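Local coordinates for eukaryotic initiation factor 4F subunit P150 (Saccharomyces cerevisiae, PDB 2VSO), which belongs to the eIF4F complex that starts assembly of the translation apparatus on capped mRNA, brings mRNA ends together through polyadenylate-binding protein, and is represented by its eIF4A-binding middle domain, at residues C[50-55]-C[93-98]; C[60-65]-C[76-81]; C[168-173]-C[211-216]; C[254-259]-C[268-273]. One frame throughout, in Å; residues are numbered along the deposited sequence.

Contact 1 (C[50-55]-C[93-98]); sequences EMFDAI and SSMYAQ
Phe52 and Met95 mark the nearest approach of the two backbones, with the CA of Phe52 8.6 Å from the CA of Met95. Segment 50-55 starts helix 52-64, with Met51 in the N-cap position, while 93-98 is the first part of helix 93-106; one aromatic ring bridges them. Phe52 holds CG anti to its backbone N (chi1 -178°), and this sends the ring across to the other helix. Its CE2 comes edge-on to the carbonyl of Met95, 3.6 Å from Met95 O, near the ring plane. Along the same rim, Phe52 CD2 touches Met95 CG at 4.0 Å, ring and thioether chain sliding past each other in opposite directions. The far corner of the ring, Phe52 CZ, is met obliquely by Gln98 CB at 3.9 Å. The extended glutamine chain carries OE1 4.2 Å above one face of the Phe52 ring, offset toward the rim, with ring and amide planes 64° apart; a long polar residue suits this border. Phe52 also touches Leu47 in the preceding loop, and nearby Met51 and Ile55 pack against a second protein chain. Helices 52-64 and 93-106, with 73-88 between them in sequence, neighbour each other as alternate helices do in the HEAT-like MIF4G domain.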
loop_
_atom_site.group_PDB
_atom_site.type_symbol
_atom_site.label_atom_id
_atom_site.label_comp_id
_atom_site.label_asym_id
_atom_site.label_seq_id
_atom_site.Cartn_x
_atom_site.Cartn_y
_atom_site.Cartn_z
ATOM N N GLU C 50 -0.088 -6.549 17.054
ATOM C CA GLU C 50 0.869 -6.817 18.115
ATOM C C GLU C 50 0.344 -6.353 19.485
ATOM O O GLU C 50 0.261 -7.152 20.418
ATOM C CB GLU C 50 2.210 -6.152 17.788
ATOM C CG GLU C 50 3.300 -6.379 18.822
ATOM C CD GLU C 50 4.625 -5.721 18.446
ATOM O OE1 GLU C 50 5.296 -5.170 19.343
ATOM O OE2 GLU C 50 4.992 -5.748 17.252
ATOM N N MET C 51 -0.020 -5.074 19.594
ATOM C CA MET C 51 -0.416 -4.471 20.871
ATOM C C MET C 51 -1.913 -4.580 21.172
ATOM O O MET C 51 -2.465 -3.789 21.937
ATOM C CB MET C 51 -0.011 -2.994 20.906
ATOM C CG MET C 51 1.481 -2.765 20.997
ATOM S SD MET C 51 2.221 -3.775 22.307
ATOM C CE MET C 51 1.277 -3.215 23.730
ATOM N N PHE C 52 -2.566 -5.568 20.591
ATOM C CA PHE C 52 -4.012 -5.609 20.611
ATOM C C PHE C 52 -4.595 -5.864 21.991
ATOM O O PHE C 52 -5.404 -5.077 22.484
ATOM C CB PHE C 52 -4.542 -6.653 19.625
ATOM C CG PHE C 52 -6.047 -6.709 19.554
ATOM C CD1 PHE C 52 -6.765 -7.497 20.437
ATOM C CD2 PHE C 52 -6.736 -5.969 18.613
ATOM C CE1 PHE C 52 -8.152 -7.549 20.378
ATOM C CE2 PHE C 52 -8.107 -6.018 18.544
ATOM C CZ PHE C 52 -8.822 -6.807 19.434
ATOM N N ASP C 53 -4.214 -6.973 22.612
ATOM C CA ASP C 53 -4.807 -7.326 23.896
ATOM C C ASP C 53 -4.564 -6.241 24.941
ATOM O O ASP C 53 -5.465 -5.892 25.705
ATOM C CB ASP C 53 -4.299 -8.683 24.370
ATOM C CG ASP C 53 -4.764 -9.819 23.477
ATOM O OD1 ASP C 53 -5.988 -9.911 23.228
ATOM O OD2 ASP C 53 -3.907 -10.615 23.031
ATOM N N ALA C 54 -3.353 -5.696 24.956
ATOM C CA ALA C 54 -3.037 -4.594 25.851
ATOM C C ALA C 54 -3.942 -3.387 25.608
ATOM O O ALA C 54 -4.398 -2.743 26.554
ATOM C CB ALA C 54 -1.574 -4.194 25.717
ATOM N N ILE C 55 -4.205 -3.078 24.340
ATOM C CA ILE C 55 -4.913 -1.842 24.010
ATOM C C ILE C 55 -6.438 -1.990 23.879
ATOM O O ILE C 55 -7.193 -1.043 24.119
ATOM C CB ILE C 55 -4.265 -1.129 22.810
ATOM C CG1 ILE C 55 -3.159 -0.221 23.317
ATOM C CG2 ILE C 55 -5.265 -0.276 22.057
ATOM C CD1 ILE C 55 -2.346 0.367 22.223
ATOM N N SER C 93 -10.447 -2.153 9.454
ATOM C CA SER C 93 -11.846 -2.456 9.776
ATOM C C SER C 93 -12.055 -3.738 10.589
ATOM O O SER C 93 -12.954 -3.789 11.431
ATOM C CB SER C 93 -12.718 -2.530 8.515
ATOM O OG SER C 93 -13.509 -1.363 8.316
ATOM N N SER C 94 -11.240 -4.760 10.347
ATOM C CA SER C 94 -11.526 -6.103 10.858
ATOM C C SER C 94 -10.930 -6.291 12.241
ATOM O O SER C 94 -11.415 -7.081 13.054
ATOM C CB SER C 94 -10.996 -7.179 9.901
ATOM O OG SER C 94 -9.597 -7.317 10.051
ATOM N N MET C 95 -9.865 -5.548 12.486
ATOM C CA MET C 95 -9.224 -5.466 13.793
ATOM C C MET C 95 -10.091 -4.615 14.732
ATOM O O MET C 95 -10.244 -4.922 15.910
ATOM C CB MET C 95 -7.839 -4.842 13.626
ATOM C CG MET C 95 -7.043 -4.674 14.885
ATOM S SD MET C 95 -5.615 -3.651 14.474
ATOM C CE MET C 95 -4.804 -4.709 13.288
ATOM N N TYR C 96 -10.669 -3.546 14.196
ATOM C CA TYR C 96 -11.607 -2.736 14.952
ATOM C C TYR C 96 -12.857 -3.545 15.228
ATOM O O TYR C 96 -13.453 -3.450 16.301
ATOM C CB TYR C 96 -11.971 -1.486 14.172
ATOM C CG TYR C 96 -10.844 -0.502 14.067
ATOM C CD1 TYR C 96 -10.205 -0.036 15.199
ATOM C CD2 TYR C 96 -10.409 -0.044 12.834
ATOM C CE1 TYR C 96 -9.163 0.869 15.106
ATOM C CE2 TYR C 96 -9.381 0.865 12.736
ATOM C CZ TYR C 96 -8.765 1.319 13.872
ATOM O OH TYR C 96 -7.732 2.219 13.773
ATOM N N ALA C 97 -13.243 -4.348 14.242
ATOM C CA ALA C 97 -14.387 -5.224 14.375
ATOM C C ALA C 97 -14.130 -6.246 15.483
ATOM O O ALA C 97 -15.054 -6.673 16.163
ATOM C CB ALA C 97 -14.694 -5.892 13.045
ATOM N N GLN C 98 -12.866 -6.609 15.688
ATOM C CA GLN C 98 -12.523 -7.498 16.782
ATOM C C GLN C 98 -12.589 -6.775 18.122
ATOM O O GLN C 98 -12.996 -7.351 19.135
ATOM C CB GLN C 98 -11.133 -8.078 16.591
ATOM C CG GLN C 98 -11.111 -9.372 15.808
ATOM C CD GLN C 98 -9.708 -9.806 15.447
ATOM O OE1 GLN C 98 -8.773 -9.665 16.242
ATOM N NE2 GLN C 98 -9.551 -10.337 14.241
#

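Contact 2 (C[60-65]-C[76-81]); sequences LAIANI and KAVIEQ
Ile62, Ala63 and Val78 join two successive helices, 52-64 and 73-88, which run in roughly opposite directions as an antiparallel helical hairpin, the building element of the HEAT-like MIF4G domain. The connection between them is short, and the contact lies where the first helix nears its end and the second has just begun. Here the backbones come close: the CA of Ala63 is 6.2 Å from the CA of Val78. An alanine suits that place, since its single methyl leaves the neighbouring helix room to approach.

Val78 supplies both branches. With CG1 anti to the backbone N (chi1 158°) and CG2 beside it, the fork opens toward helix 52-64. The CG2 methyl meets its like on the other helix, Val78 CG2 lying 3.7 Å from Ile62 CG2, and it also reaches the backbone of the next residue, 4.3 Å from Ala63 CA. The other prong, Val78 CG1, rests more loosely, 4.4 Å from Ala63 CB. Ile62 thus offers its short branch to Val78. Its side chain also touches Lys39 and Leu43 of helix 33-45, tying a third helix to the pair, while Ala63 packs on Leu75. Beside this apolar patch, Asn64 uses OD1 to accept a hydrogen bond from the backbone N of Asn108.

No hydrogen bond or charge pair crosses between 60-65 and 76-81, and the three touching residues are all buried. Cohesion here therefore rests on dispersion and the exclusion of water, with specificity coming from shape: branched methyls set against a small alanine.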
loop_
_atom_site.group_PDB
_atom_site.type_symbol
_atom_site.label_atom_id
_atom_site.label_comp_id
_atom_site.label_asym_id
_atom_site.label_seq_id
_atom_site.Cartn_x
_atom_site.Cartn_y
_atom_site.Cartn_z
ATOM N N LEU C 60 -11.462 -1.017 26.934
ATOM C CA LEU C 60 -12.577 -1.640 27.639
ATOM C C LEU C 60 -12.739 -1.079 29.068
ATOM O O LEU C 60 -13.830 -1.125 29.640
ATOM C CB LEU C 60 -12.420 -3.166 27.641
ATOM C CG LEU C 60 -13.247 -3.998 28.621
ATOM C CD1 LEU C 60 -14.718 -3.963 28.271
ATOM C CD2 LEU C 60 -12.726 -5.429 28.645
ATOM N N ALA C 61 -11.654 -0.550 29.635
ATOM C CA ALA C 61 -11.714 0.093 30.945
ATOM C C ALA C 61 -12.376 1.451 30.811
ATOM O O ALA C 61 -13.000 1.949 31.750
ATOM C CB ALA C 61 -10.323 0.245 31.545
ATOM N N ILE C 62 -12.218 2.059 29.643
ATOM C CA ILE C 62 -12.863 3.333 29.369
ATOM C C ILE C 62 -14.340 3.071 29.132
ATOM O O ILE C 62 -15.192 3.820 29.605
ATOM C CB ILE C 62 -12.217 4.038 28.157
ATOM C CG1 ILE C 62 -10.815 4.516 28.511
ATOM C CG2 ILE C 62 -13.036 5.216 27.700
ATOM C CD1 ILE C 62 -10.234 5.450 27.486
ATOM N N ALA C 63 -14.648 1.987 28.422
ATOM C CA ALA C 63 -16.045 1.634 28.193
ATOM C C ALA C 63 -16.725 1.317 29.519
ATOM O O ALA C 63 -17.852 1.732 29.760
ATOM C CB ALA C 63 -16.170 0.449 27.240
ATOM N N ASN C 64 -16.013 0.588 30.369
ATOM C CA ASN C 64 -16.544 0.127 31.638
ATOM C C ASN C 64 -16.890 1.245 32.633
ATOM O O ASN C 64 -17.651 1.021 33.569
ATOM C CB ASN C 64 -15.588 -0.895 32.262
ATOM C CG ASN C 64 -15.926 -2.330 31.867
ATOM O OD1 ASN C 64 -16.926 -2.578 31.197
ATOM N ND2 ASN C 64 -15.101 -3.275 32.292
ATOM N N ILE C 65 -16.338 2.438 32.420
ATOM C CA ILE C 65 -16.649 3.597 33.247
ATOM C C ILE C 65 -18.159 3.761 33.447
ATOM O O ILE C 65 -18.608 4.374 34.420
ATOM C CB ILE C 65 -16.076 4.898 32.652
ATOM C CG1 ILE C 65 -14.647 5.117 33.138
ATOM C CG2 ILE C 65 -16.921 6.090 33.045
ATOM C CD1 ILE C 65 -14.001 6.356 32.564
ATOM N N LYS C 76 -21.595 4.568 24.974
ATOM C CA LYS C 76 -22.154 4.978 23.686
ATOM C C LYS C 76 -21.080 5.748 22.944
ATOM O O LYS C 76 -20.970 5.666 21.717
ATOM C CB LYS C 76 -23.342 5.921 23.863
ATOM C CG LYS C 76 -24.660 5.312 24.337
ATOM C CD LYS C 76 -25.672 6.442 24.657
ATOM C CE LYS C 76 -27.031 5.924 25.139
ATOM N NZ LYS C 76 -27.758 6.943 25.974
ATOM N N ALA C 77 -20.295 6.508 23.707
ATOM C CA ALA C 77 -19.361 7.453 23.131
ATOM C C ALA C 77 -18.148 6.706 22.545
ATOM O O ALA C 77 -17.624 7.059 21.486
ATOM C CB ALA C 77 -18.943 8.469 24.180
ATOM N N VAL C 78 -17.742 5.657 23.247
ATOM C CA VAL C 78 -16.685 4.758 22.830
ATOM C C VAL C 78 -17.049 3.974 21.571
ATOM O O VAL C 78 -16.252 3.906 20.643
ATOM C CB VAL C 78 -16.345 3.776 23.952
ATOM C CG1 VAL C 78 -15.664 2.531 23.394
ATOM C CG2 VAL C 78 -15.489 4.463 25.001
ATOM N N ILE C 79 -18.244 3.386 21.532
ATOM C CA ILE C 79 -18.706 2.715 20.311
ATOM C C ILE C 79 -18.671 3.681 19.131
ATOM O O ILE C 79 -18.242 3.333 18.040
ATOM C CB ILE C 79 -20.161 2.179 20.417
ATOM C CG1 ILE C 79 -20.308 1.108 21.503
ATOM C CG2 ILE C 79 -20.614 1.639 19.086
ATOM C CD1 ILE C 79 -19.045 0.376 21.811
ATOM N N GLU C 80 -19.140 4.899 19.349
ATOM C CA GLU C 80 -19.304 5.844 18.258
ATOM C C GLU C 80 -17.952 6.223 17.675
ATOM O O GLU C 80 -17.822 6.509 16.480
ATOM C CB GLU C 80 -20.010 7.090 18.754
ATOM C CG GLU C 80 -20.176 8.160 17.696
ATOM C CD GLU C 80 -20.470 9.528 18.286
ATOM O OE1 GLU C 80 -20.835 10.435 17.513
ATOM O OE2 GLU C 80 -20.327 9.693 19.519
ATOM N N GLN C 81 -16.944 6.220 18.535
ATOM C CA GLN C 81 -15.600 6.583 18.131
ATOM C C GLN C 81 -14.896 5.441 17.408
ATOM O O GLN C 81 -14.042 5.679 16.555
ATOM C CB GLN C 81 -14.778 6.996 19.344
ATOM C CG GLN C 81 -14.957 8.425 19.756
ATOM C CD GLN C 81 -14.030 8.794 20.896
ATOM O OE1 GLN C 81 -12.810 8.826 20.733
ATOM N NE2 GLN C 81 -14.606 9.076 22.060
#

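Contact 3 (C[168-173]-C[211-216]); sequences SAKRRG and EETLES
Lys170 reaches from helix 163-185 to helix 211-228 and meets Glu212 and Thr213, forming the whole direct contact of these segments. The electrostatic element is modest: Lys170 NZ lies 3.8 Å from Glu212 OE1, a long salt bridge, with the two side chains crossing obliquely. The ammonium is held more firmly by neighbours, through hydrogen bonds to Ser210 OG, just before the second helix, and to the backbone O of Asp143. A lysine suits the place because a long, flexible methylene chain carries a compact ammonium at its end: CG stands anti to the backbone N (chi1 178°) and the chain stays extended to NZ, bridging backbones whose nearest CA atoms, of Lys170 and Thr213, are 9.1 Å apart.

The two helices run nearly parallel here, as alternate helices do in a HEAT-like solenoid such as the MIF4G domain, with helix 191-206 between them in sequence. A leucine in place of Lys170 would probably leave Glu212 without its opposite charge and Ser210 OG and Asp143 O without this donor.

Van der Waals contact comes from the methylenes. Lys170 CE passes 4.0 Å from Thr213 OG1, the side chains crossing at about a right angle, and also lies 3.8 Å from Glu212 OE1. Thr213 OG1 itself makes a weak hydrogen bond to Asp143 OD1, while Thr213 also packs on Leu174 and Leu205.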
loop_
_atom_site.group_PDB
_atom_site.type_symbol
_atom_site.label_atom_id
_atom_site.label_comp_id
_atom_site.label_asym_id
_atom_site.label_seq_id
_atom_site.Cartn_x
_atom_site.Cartn_y
_atom_site.Cartn_z
ATOM N N SER C 168 -14.904 12.242 0.749
ATOM C CA SER C 168 -14.786 11.682 2.088
ATOM C C SER C 168 -16.114 11.089 2.575
ATOM O O SER C 168 -16.136 10.119 3.333
ATOM C CB SER C 168 -14.289 12.753 3.055
ATOM O OG SER C 168 -13.057 13.282 2.604
ATOM N N ALA C 169 -17.214 11.684 2.132
ATOM C CA ALA C 169 -18.533 11.141 2.383
ATOM C C ALA C 169 -18.726 9.743 1.801
ATOM O O ALA C 169 -19.336 8.874 2.432
ATOM C CB ALA C 169 -19.572 12.070 1.832
ATOM N N LYS C 170 -18.228 9.529 0.592
ATOM C CA LYS C 170 -18.386 8.237 -0.058
ATOM C C LYS C 170 -17.375 7.293 0.558
ATOM O O LYS C 170 -17.702 6.187 0.976
ATOM C CB LYS C 170 -18.165 8.362 -1.566
ATOM C CG LYS C 170 -18.271 7.062 -2.333
ATOM C CD LYS C 170 -18.153 7.309 -3.827
ATOM C CE LYS C 170 -18.065 6.016 -4.598
ATOM N NZ LYS C 170 -17.475 6.246 -5.941
ATOM N N ARG C 171 -16.140 7.751 0.639
ATOM C CA ARG C 171 -15.088 6.937 1.206
ATOM C C ARG C 171 -15.555 6.389 2.566
ATOM O O ARG C 171 -15.497 5.182 2.820
ATOM C CB ARG C 171 -13.797 7.754 1.302
ATOM C CG ARG C 171 -12.723 7.144 2.157
ATOM C CD ARG C 171 -11.574 8.114 2.369
ATOM N NE ARG C 171 -11.886 9.127 3.375
ATOM C CZ ARG C 171 -11.575 9.025 4.666
ATOM N NH1 ARG C 171 -10.937 7.952 5.119
ATOM N NH2 ARG C 171 -11.902 9.999 5.505
ATOM N N ARG C 172 -16.065 7.275 3.416
ATOM C CA ARG C 172 -16.477 6.899 4.768
ATOM C C ARG C 172 -17.713 6.009 4.782
ATOM O O ARG C 172 -17.803 5.082 5.574
ATOM C CB ARG C 172 -16.700 8.140 5.634
ATOM C CG ARG C 172 -15.414 8.863 5.984
ATOM C CD ARG C 172 -15.678 10.137 6.756
ATOM N NE ARG C 172 -14.448 10.883 7.003
ATOM C CZ ARG C 172 -14.408 12.079 7.580
ATOM N NH1 ARG C 172 -15.536 12.664 7.966
ATOM N NH2 ARG C 172 -13.248 12.691 7.770
ATOM N N GLY C 173 -18.667 6.290 3.906
ATOM C CA GLY C 173 -19.808 5.406 3.757
ATOM C C GLY C 173 -19.375 3.997 3.382
ATOM O O GLY C 173 -19.766 3.031 4.035
ATOM N N GLU C 211 -16.297 2.524 -9.812
ATOM C CA GLU C 211 -15.426 1.389 -9.555
ATOM C C GLU C 211 -15.171 1.136 -8.063
ATOM O O GLU C 211 -14.970 -0.003 -7.651
ATOM C CB GLU C 211 -14.132 1.497 -10.365
ATOM C CG GLU C 211 -14.367 1.169 -11.834
ATOM C CD GLU C 211 -13.091 0.935 -12.615
ATOM O OE1 GLU C 211 -11.999 1.244 -12.088
ATOM O OE2 GLU C 211 -13.193 0.446 -13.762
ATOM N N GLU C 212 -15.199 2.188 -7.255
ATOM C CA GLU C 212 -15.079 2.031 -5.809
ATOM C C GLU C 212 -16.260 1.249 -5.221
ATOM O O GLU C 212 -16.087 0.431 -4.323
ATOM C CB GLU C 212 -14.964 3.391 -5.122
ATOM C CG GLU C 212 -13.974 4.336 -5.773
ATOM C CD GLU C 212 -13.821 5.613 -4.986
ATOM O OE1 GLU C 212 -14.392 5.687 -3.876
ATOM O OE2 GLU C 212 -13.137 6.538 -5.474
ATOM N N THR C 213 -17.459 1.502 -5.736
ATOM C CA THR C 213 -18.652 0.810 -5.266
ATOM C C THR C 213 -18.607 -0.680 -5.587
ATOM O O THR C 213 -18.864 -1.516 -4.720
ATOM C CB THR C 213 -19.934 1.448 -5.843
ATOM O OG1 THR C 213 -20.179 2.687 -5.172
ATOM C CG2 THR C 213 -21.118 0.549 -5.636
ATOM N N LEU C 214 -18.272 -0.992 -6.837
ATOM C CA LEU C 214 -18.107 -2.367 -7.309
ATOM C C LEU C 214 -17.031 -3.103 -6.530
ATOM O O LEU C 214 -17.185 -4.267 -6.178
ATOM C CB LEU C 214 -17.714 -2.352 -8.780
ATOM C CG LEU C 214 -18.798 -1.966 -9.767
ATOM C CD1 LEU C 214 -18.155 -1.477 -11.040
ATOM C CD2 LEU C 214 -19.707 -3.164 -10.004
ATOM N N GLU C 215 -15.920 -2.418 -6.312
ATOM C CA GLU C 215 -14.852 -2.900 -5.456
ATOM C C GLU C 215 -15.435 -3.299 -4.106
ATOM O O GLU C 215 -15.141 -4.362 -3.571
ATOM C CB GLU C 215 -13.837 -1.777 -5.250
ATOM C CG GLU C 215 -12.523 -2.224 -4.675
ATOM C CD GLU C 215 -11.610 -2.795 -5.734
ATOM O OE1 GLU C 215 -11.141 -3.939 -5.550
ATOM O OE2 GLU C 215 -11.375 -2.099 -6.750
ATOM N N SER C 216 -16.267 -2.414 -3.566
ATOM C CA SER C 216 -16.850 -2.569 -2.246
ATOM C C SER C 216 -17.730 -3.809 -2.155
ATOM O O SER C 216 -17.631 -4.564 -1.191
ATOM C CB SER C 216 -17.661 -1.323 -1.893
ATOM O OG SER C 216 -18.399 -1.495 -0.695
#

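Contact 4 (C[254-259]-C[268-273]); sequences DNIIQT and FKLIDI
Ile257 points its CB toward helix 264-278, and the rest of the side chain carries most of the contact. From CB the longer branch leaves beside the backbone N (chi1 -71°), and its next carbon, Ile257 CG1, settles 3.6 Å from Leu270 CB and close to Leu270 CD1. One bond further, the tip methyl Ile257 CD1 lies 3.5 Å from Leu270 CB and 3.9 Å from Ile271 CG1. The branch thus slides along Leu270 in the opposite sense and ends between two consecutive residues. Isoleucine suits the site: with the CA of Ile257 7.2 Å from the CA of Leu270, an ethyl arm is long enough to reach across. An alanine here would probably open a gap beside Leu270 CB and leave Ile271 CG1 without its partner methyl. Ile256 adds a second touch, its CG2 lying 3.9 Å from Leu270 CD1 with the side chains crossing at about a right angle. Leu270 also packs on Val218 of helix 211-228, while Asp272 forms a salt bridge with a basic residue of a second protein chain. Apolar interlocking of consecutive, oppositely running helices like 242-257 and 264-278 is typical of a helical hairpin in HEAT-like solenoids.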
loop_
_atom_site.group_PDB
_atom_site.type_symbol
_atom_site.label_atom_id
_atom_site.label_comp_id
_atom_site.label_asym_id
_atom_site.label_seq_id
_atom_site.Cartn_x
_atom_site.Cartn_y
_atom_site.Cartn_z
ATOM N N ASP C 254 -24.104 -9.658 -13.421
ATOM C CA ASP C 254 -24.002 -10.290 -14.729
ATOM C C ASP C 254 -24.305 -9.259 -15.806
ATOM O O ASP C 254 -23.635 -9.202 -16.833
ATOM C CB ASP C 254 -24.955 -11.479 -14.848
ATOM C CG ASP C 254 -24.488 -12.684 -14.057
ATOM O OD1 ASP C 254 -23.314 -12.699 -13.622
ATOM O OD2 ASP C 254 -25.298 -13.618 -13.868
ATOM N N ASN C 255 -25.318 -8.443 -15.555
ATOM C CA ASN C 255 -25.669 -7.350 -16.442
ATOM C C ASN C 255 -24.491 -6.411 -16.586
ATOM O O ASN C 255 -24.046 -6.130 -17.696
ATOM C CB ASN C 255 -26.881 -6.591 -15.900
ATOM C CG ASN C 255 -27.341 -5.488 -16.827
ATOM O OD1 ASN C 255 -26.841 -5.351 -17.942
ATOM N ND2 ASN C 255 -28.300 -4.692 -16.369
ATOM N N ILE C 256 -23.979 -5.940 -15.455
ATOM C CA ILE C 256 -22.854 -5.012 -15.452
ATOM C C ILE C 256 -21.660 -5.530 -16.239
ATOM O O ILE C 256 -21.022 -4.784 -16.979
ATOM C CB ILE C 256 -22.410 -4.676 -14.031
ATOM C CG1 ILE C 256 -23.302 -3.568 -13.461
ATOM C CG2 ILE C 256 -20.950 -4.251 -14.027
ATOM C CD1 ILE C 256 -23.257 -3.454 -11.958
ATOM N N ILE C 257 -21.356 -6.809 -16.075
ATOM C CA ILE C 257 -20.264 -7.429 -16.810
ATOM C C ILE C 257 -20.594 -7.440 -18.295
ATOM O O ILE C 257 -19.773 -7.055 -19.124
ATOM C CB ILE C 257 -20.030 -8.886 -16.358
ATOM C CG1 ILE C 257 -19.423 -8.945 -14.955
ATOM C CG2 ILE C 257 -19.139 -9.598 -17.346
ATOM C CD1 ILE C 257 -19.572 -10.296 -14.306
ATOM N N GLN C 258 -21.808 -7.873 -18.618
ATOM C CA GLN C 258 -22.211 -8.096 -19.999
ATOM C C GLN C 258 -22.718 -6.844 -20.706
ATOM O O GLN C 258 -23.360 -6.958 -21.744
ATOM C CB GLN C 258 -23.305 -9.166 -20.069
ATOM C CG GLN C 258 -22.969 -10.484 -19.396
ATOM C CD GLN C 258 -24.193 -11.371 -19.238
ATOM O OE1 GLN C 258 -25.230 -11.134 -19.861
ATOM N NE2 GLN C 258 -24.079 -12.397 -18.400
ATOM N N THR C 259 -22.469 -5.659 -20.153
ATOM C CA THR C 259 -22.896 -4.421 -20.818
ATOM C C THR C 259 -22.030 -3.218 -20.473
ATOM O O THR C 259 -21.478 -2.570 -21.361
ATOM C CB THR C 259 -24.377 -4.046 -20.530
ATOM O OG1 THR C 259 -24.579 -3.878 -19.121
ATOM C CG2 THR C 259 -25.339 -5.098 -21.069
ATOM N N PHE C 268 -12.671 -8.769 -13.989
ATOM C CA PHE C 268 -12.113 -10.028 -13.525
ATOM C C PHE C 268 -12.604 -10.351 -12.127
ATOM O O PHE C 268 -12.829 -11.509 -11.812
ATOM C CB PHE C 268 -10.573 -10.025 -13.552
ATOM C CG PHE C 268 -9.983 -10.161 -14.932
ATOM C CD1 PHE C 268 -8.780 -9.550 -15.247
ATOM C CD2 PHE C 268 -10.637 -10.885 -15.914
ATOM C CE1 PHE C 268 -8.248 -9.666 -16.511
ATOM C CE2 PHE C 268 -10.105 -10.994 -17.183
ATOM C CZ PHE C 268 -8.908 -10.387 -17.477
ATOM N N LYS C 269 -12.748 -9.328 -11.287
ATOM C CA LYS C 269 -13.261 -9.509 -9.923
ATOM C C LYS C 269 -14.704 -10.011 -9.918
ATOM O O LYS C 269 -15.044 -10.938 -9.192
ATOM C CB LYS C 269 -13.158 -8.208 -9.120
ATOM C CG LYS C 269 -11.747 -7.885 -8.640
ATOM C CD LYS C 269 -11.642 -6.452 -8.105
ATOM C CE LYS C 269 -10.427 -6.300 -7.209
ATOM N NZ LYS C 269 -9.194 -6.829 -7.851
ATOM N N LEU C 270 -15.539 -9.394 -10.746
ATOM C CA LEU C 270 -16.928 -9.786 -10.874
ATOM C C LEU C 270 -17.108 -11.206 -11.394
ATOM O O LEU C 270 -17.950 -11.949 -10.917
ATOM C CB LEU C 270 -17.665 -8.803 -11.783
ATOM C CG LEU C 270 -17.540 -7.333 -11.391
ATOM C CD1 LEU C 270 -18.111 -6.439 -12.478
ATOM C CD2 LEU C 270 -18.246 -7.088 -10.071
ATOM N N ILE C 271 -16.326 -11.575 -12.399
ATOM C CA ILE C 271 -16.427 -12.900 -12.989
ATOM C C ILE C 271 -15.994 -13.962 -11.976
ATOM O O ILE C 271 -16.469 -15.101 -12.000
ATOM C CB ILE C 271 -15.619 -12.980 -14.304
ATOM C CG1 ILE C 271 -16.380 -12.269 -15.419
ATOM C CG2 ILE C 271 -15.355 -14.415 -14.711
ATOM C CD1 ILE C 271 -15.497 -11.820 -16.548
ATOM N N ASP C 272 -15.128 -13.562 -11.054
ATOM C CA ASP C 272 -14.622 -14.472 -10.034
ATOM C C ASP C 272 -15.529 -14.723 -8.825
ATOM O O ASP C 272 -15.550 -15.849 -8.337
ATOM C CB ASP C 272 -13.213 -14.074 -9.600
ATOM C CG ASP C 272 -12.183 -14.311 -10.697
ATOM O OD1 ASP C 272 -12.593 -14.670 -11.823
ATOM O OD2 ASP C 272 -10.972 -14.143 -10.437
ATOM N N ILE C 273 -16.269 -13.716 -8.334
ATOM C CA ILE C 273 -17.293 -14.017 -7.310
ATOM C C ILE C 273 -18.472 -14.768 -7.905
ATOM O O ILE C 273 -19.074 -15.595 -7.233
ATOM C CB ILE C 273 -17.839 -12.795 -6.495
ATOM C CG1 ILE C 273 -17.527 -11.476 -7.185
ATOM C CG2 ILE C 273 -17.370 -12.833 -5.030
ATOM C CD1 ILE C 273 -18.653 -10.983 -8.043
#

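All four contacts lie in one all-helical MIF4G domain, spread from one end toward the other. Contacts 1 and 2 share helix 52-64 and have centres about 15 Å apart; contact 2 falls within the chain span bounded by contact 1. Contacts 3 and 4 follow in sequence, their centres about 18 Å apart, and they touch directly: Leu214 packs against Ile256 and Leu270, joining helices 211-228, 242-257 and 264-278. Contacts 2 and 4 are the most distant pair, about 42 Å between centres. The elongated stack thus presents well-separated surfaces, and a second protein chain is met near both contact 1 and contact 4, consistent with binding of eIF4A at two places.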